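PDB 4W9R: esterase from Capnocytophaga ochracea, which is of unknown function but is probably an alpha/beta-hydrolase that cleaves ester bonds. Local coordinates for residues M53-P64 with A226-K237. Numbering follows the deposited sequence.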
# COMPACT_ATOMS: atom_id res chain seq x y z
N MSE B 53 4.81 4.09 2.64
CA MSE B 53 3.51 4.43 3.23
C MSE B 53 3.63 5.35 4.44
O MSE B 53 2.72 6.14 4.70
CB MSE B 53 2.74 3.15 3.60
CG MSE B 53 2.24 2.37 2.38
SE MSE B 53 1.10 0.84 2.82
CE MSE B 53 1.27 -0.17 1.16
N VAL B 54 4.73 5.27 5.19
CA VAL B 54 4.90 6.18 6.32
C VAL B 54 5.29 7.57 5.83
O VAL B 54 4.99 8.57 6.48
CB VAL B 54 5.95 5.66 7.35
CG1 VAL B 54 5.52 4.32 7.92
CG2 VAL B 54 7.33 5.57 6.73
N ARG B 55 5.94 7.63 4.68
CA ARG B 55 6.25 8.91 4.04
C ARG B 55 4.98 9.51 3.46
O ARG B 55 4.77 10.72 3.51
CB ARG B 55 7.30 8.73 2.94
CG ARG B 55 8.67 8.34 3.46
CD ARG B 55 9.63 8.06 2.31
NE ARG B 55 9.70 9.17 1.37
CZ ARG B 55 10.50 10.22 1.50
NH1 ARG B 55 11.31 10.31 2.54
NH2 ARG B 55 10.49 11.18 0.59
N TYR B 56 4.15 8.64 2.90
CA TYR B 56 2.86 9.01 2.34
C TYR B 56 1.97 9.68 3.40
O TYR B 56 1.49 10.79 3.20
CB TYR B 56 2.18 7.77 1.76
CG TYR B 56 0.75 7.95 1.28
CD1 TYR B 56 0.48 8.37 -0.02
CD2 TYR B 56 -0.32 7.66 2.11
CE1 TYR B 56 -0.82 8.51 -0.46
CE2 TYR B 56 -1.62 7.80 1.68
CZ TYR B 56 -1.87 8.22 0.40
OH TYR B 56 -3.17 8.36 -0.03
N TYR B 57 1.78 8.99 4.51
CA TYR B 57 0.97 9.50 5.61
C TYR B 57 1.56 10.77 6.22
O TYR B 57 0.83 11.65 6.67
CB TYR B 57 0.80 8.44 6.69
CG TYR B 57 -0.20 7.36 6.34
CD1 TYR B 57 -1.41 7.68 5.75
CD2 TYR B 57 0.07 6.02 6.60
CE1 TYR B 57 -2.33 6.70 5.43
CE2 TYR B 57 -0.84 5.03 6.28
CZ TYR B 57 -2.04 5.38 5.70
OH TYR B 57 -2.96 4.40 5.38
N GLU B 58 2.89 10.86 6.22
CA GLU B 58 3.57 12.03 6.78
C GLU B 58 3.32 13.27 5.93
O GLU B 58 3.18 14.37 6.45
CB GLU B 58 5.07 11.76 6.92
CG GLU B 58 5.82 12.78 7.77
CD GLU B 58 6.29 13.98 6.96
OE1 GLU B 58 6.40 13.86 5.72
OE2 GLU B 58 6.55 15.04 7.57
N GLN B 59 3.28 13.08 4.61
CA GLN B 59 3.04 14.20 3.70
C GLN B 59 1.63 14.75 3.86
O GLN B 59 1.39 15.94 3.64
CB GLN B 59 3.27 13.76 2.25
CG GLN B 59 4.72 13.48 1.91
CD GLN B 59 4.90 12.99 0.48
OE1 GLN B 59 3.98 13.05 -0.33
NE2 GLN B 59 6.10 12.50 0.17
N PHE B 60 0.69 13.89 4.26
CA PHE B 60 -0.69 14.30 4.48
C PHE B 60 -0.92 14.73 5.93
O PHE B 60 -2.04 15.04 6.32
CB PHE B 60 -1.66 13.18 4.11
CG PHE B 60 -1.84 13.01 2.63
CD1 PHE B 60 -2.53 13.96 1.89
CD2 PHE B 60 -1.34 11.90 1.98
CE1 PHE B 60 -2.71 13.81 0.52
CE2 PHE B 60 -1.52 11.74 0.61
CZ PHE B 60 -2.20 12.69 -0.12
N GLY B 61 0.15 14.73 6.72
CA GLY B 61 0.07 15.15 8.11
C GLY B 61 -0.69 14.19 9.00
O GLY B 61 -1.14 14.57 10.08
N GLU B 62 -0.85 12.96 8.54
CA GLU B 62 -1.54 11.94 9.32
C GLU B 62 -0.57 11.14 10.19
O GLU B 62 -0.99 10.35 11.04
CB GLU B 62 -2.31 10.99 8.40
CG GLU B 62 -3.35 11.69 7.54
CD GLU B 62 -4.19 10.71 6.74
OE1 GLU B 62 -4.01 9.49 6.91
OE2 GLU B 62 -5.04 11.17 5.95
N MSE B 63 0.73 11.36 9.99
CA MSE B 63 1.76 10.68 10.77
C MSE B 63 2.95 11.60 11.04
O MSE B 63 3.28 12.44 10.21
CB MSE B 63 2.25 9.43 10.04
CG MSE B 63 1.46 8.17 10.33
SE MSE B 63 2.31 6.57 9.59
CE MSE B 63 4.01 6.66 10.53
N PRO B 64 3.59 11.42 12.20
CA PRO B 64 4.86 12.09 12.48
C PRO B 64 5.99 11.44 11.69
O PRO B 64 5.82 10.32 11.21
CB PRO B 64 5.04 11.88 13.98
CG PRO B 64 4.34 10.59 14.25
CD PRO B 64 3.15 10.58 13.33
N ALA B 226 -1.36 -0.49 5.39
CA ALA B 226 -2.07 0.77 5.21
C ALA B 226 -3.07 1.01 6.34
O ALA B 226 -3.13 2.10 6.90
CB ALA B 226 -2.76 0.81 3.87
N GLN B 227 -3.84 -0.02 6.66
CA GLN B 227 -4.84 0.08 7.72
C GLN B 227 -4.20 0.24 9.10
O GLN B 227 -4.62 1.08 9.89
CB GLN B 227 -5.75 -1.15 7.71
CG GLN B 227 -6.69 -1.21 6.52
CD GLN B 227 -7.65 -2.38 6.60
OE1 GLN B 227 -7.67 -3.12 7.58
NE2 GLN B 227 -8.46 -2.54 5.56
N ALA B 228 -3.18 -0.58 9.37
CA ALA B 228 -2.53 -0.59 10.67
C ALA B 228 -1.92 0.77 11.01
O ALA B 228 -2.13 1.30 12.10
CB ALA B 228 -1.47 -1.67 10.73
N LEU B 229 -1.16 1.33 10.06
CA LEU B 229 -0.56 2.64 10.24
C LEU B 229 -1.61 3.73 10.40
O LEU B 229 -1.44 4.66 11.18
CB LEU B 229 0.35 2.98 9.06
CG LEU B 229 1.60 2.12 8.88
CD1 LEU B 229 2.32 2.49 7.60
CD2 LEU B 229 2.52 2.26 10.08
N ASP B 230 -2.71 3.59 9.66
CA ASP B 230 -3.78 4.57 9.68
C ASP B 230 -4.42 4.67 11.06
O ASP B 230 -4.62 5.76 11.59
CB ASP B 230 -4.85 4.23 8.64
CG ASP B 230 -5.99 5.23 8.62
OD1 ASP B 230 -5.71 6.44 8.57
OD2 ASP B 230 -7.16 4.80 8.67
N MSE B 231 -4.74 3.51 11.64
CA MSE B 231 -5.47 3.46 12.91
C MSE B 231 -4.58 3.73 14.12
O MSE B 231 -5.01 4.38 15.08
CB MSE B 231 -6.15 2.11 13.06
CG MSE B 231 -7.30 1.89 12.09
SE MSE B 231 -8.05 0.11 12.24
CE MSE B 231 -6.45 -0.90 11.82
N CYS B 232 -3.35 3.23 14.07
CA CYS B 232 -2.42 3.38 15.19
C CYS B 232 -2.05 4.84 15.42
O CYS B 232 -2.00 5.31 16.55
CB CYS B 232 -1.17 2.54 14.95
SG CYS B 232 0.05 2.61 16.28
N PHE B 233 -1.77 5.55 14.33
CA PHE B 233 -1.35 6.95 14.39
C PHE B 233 -2.51 7.93 14.24
O PHE B 233 -2.30 9.14 14.15
CB PHE B 233 -0.30 7.22 13.32
CG PHE B 233 1.02 6.56 13.59
CD1 PHE B 233 1.31 5.31 13.08
CD2 PHE B 233 1.97 7.20 14.38
CE1 PHE B 233 2.53 4.71 13.33
CE2 PHE B 233 3.19 6.59 14.64
CZ PHE B 233 3.47 5.35 14.12
N ASP B 234 -3.73 7.40 14.21
CA ASP B 234 -4.94 8.19 13.93
C ASP B 234 -5.09 9.46 14.78
O ASP B 234 -5.62 10.46 14.31
CB ASP B 234 -6.18 7.31 14.10
CG ASP B 234 -7.45 8.03 13.71
OD1 ASP B 234 -7.71 8.15 12.49
OD2 ASP B 234 -8.20 8.46 14.61
N ILE B 235 -4.62 9.41 16.02
CA ILE B 235 -4.73 10.55 16.93
C ILE B 235 -3.94 11.76 16.42
O ILE B 235 -4.22 12.90 16.79
CB ILE B 235 -4.26 10.17 18.36
CG1 ILE B 235 -4.68 11.25 19.37
CG2 ILE B 235 -2.76 9.94 18.39
CD1 ILE B 235 -6.17 11.48 19.44
N TYR B 236 -2.96 11.50 15.56
CA TYR B 236 -2.09 12.56 15.03
C TYR B 236 -2.80 13.38 13.96
O TYR B 236 -2.40 14.51 13.67
CB TYR B 236 -0.81 11.95 14.47
CG TYR B 236 0.28 12.95 14.13
CD1 TYR B 236 0.37 13.52 12.87
CD2 TYR B 236 1.23 13.31 15.08
CE1 TYR B 236 1.36 14.43 12.56
CE2 TYR B 236 2.24 14.21 14.77
CZ TYR B 236 2.29 14.77 13.51
OH TYR B 236 3.29 15.67 13.21
N LYS B 237 -3.85 12.81 13.38
CA LYS B 237 -4.59 13.46 12.30
C LYS B 237 -5.12 14.84 12.69
O LYS B 237 -5.44 15.07 13.86
CB LYS B 237 -5.76 12.58 11.84
CG LYS B 237 -5.37 11.41 10.95
CD LYS B 237 -6.61 10.70 10.42
CE LYS B 237 -6.26 9.50 9.55
NZ LYS B 237 -5.59 8.42 10.33
O HOH W 1 -3.14 8.50 11.12
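Y57 and L229 meet where two helices of the alpha/beta-hydrolase fold, 43-59 and 217-232, pack side by side, their short segments crossing at -40°. The apolar layer starts here: L229 CB lies 3.7 Å from Y57 CE2, and its CD1 reaches V54 CG1, while the selenium of selenomethionine M53 rests against A226. Further along, selenomethionine M63, bent at its third torsion (chi3 60°), lays CE over one face of the F233 ring, 3.8 Å from its centroid, a CH-pi contact, while SE approaches the same ring obliquely in a Met-aromatic contact. P64 makes a CH-pi contact of its own: CD sits over the Y236 ring, 3.8 Å from the centroid, and P64 N lies above the ring centre, while G61 O comes to the edge. With the Y236 ring cut back to an alanine, P64 and the G61-M63 backbone would probably lose the surface they pack on, and a gap would open.

The charged group centres on K237 NZ, which bridges D230 OD1 (2.7 Å) and D234 OD1 within its own segment. E62 OE1 adds only a long salt bridge to K237 NZ, at 3.9 Å; E62 OE2 instead bonds N218 of the second subunit. A water accepts from K237 NZ and donates to E62 O, tying the segments together. The single direct hydrogen bond across the contact runs from Y57 OH to A226 O (2.8 Å), which also accepts from D230 N on the opposite face of the carbonyl plane.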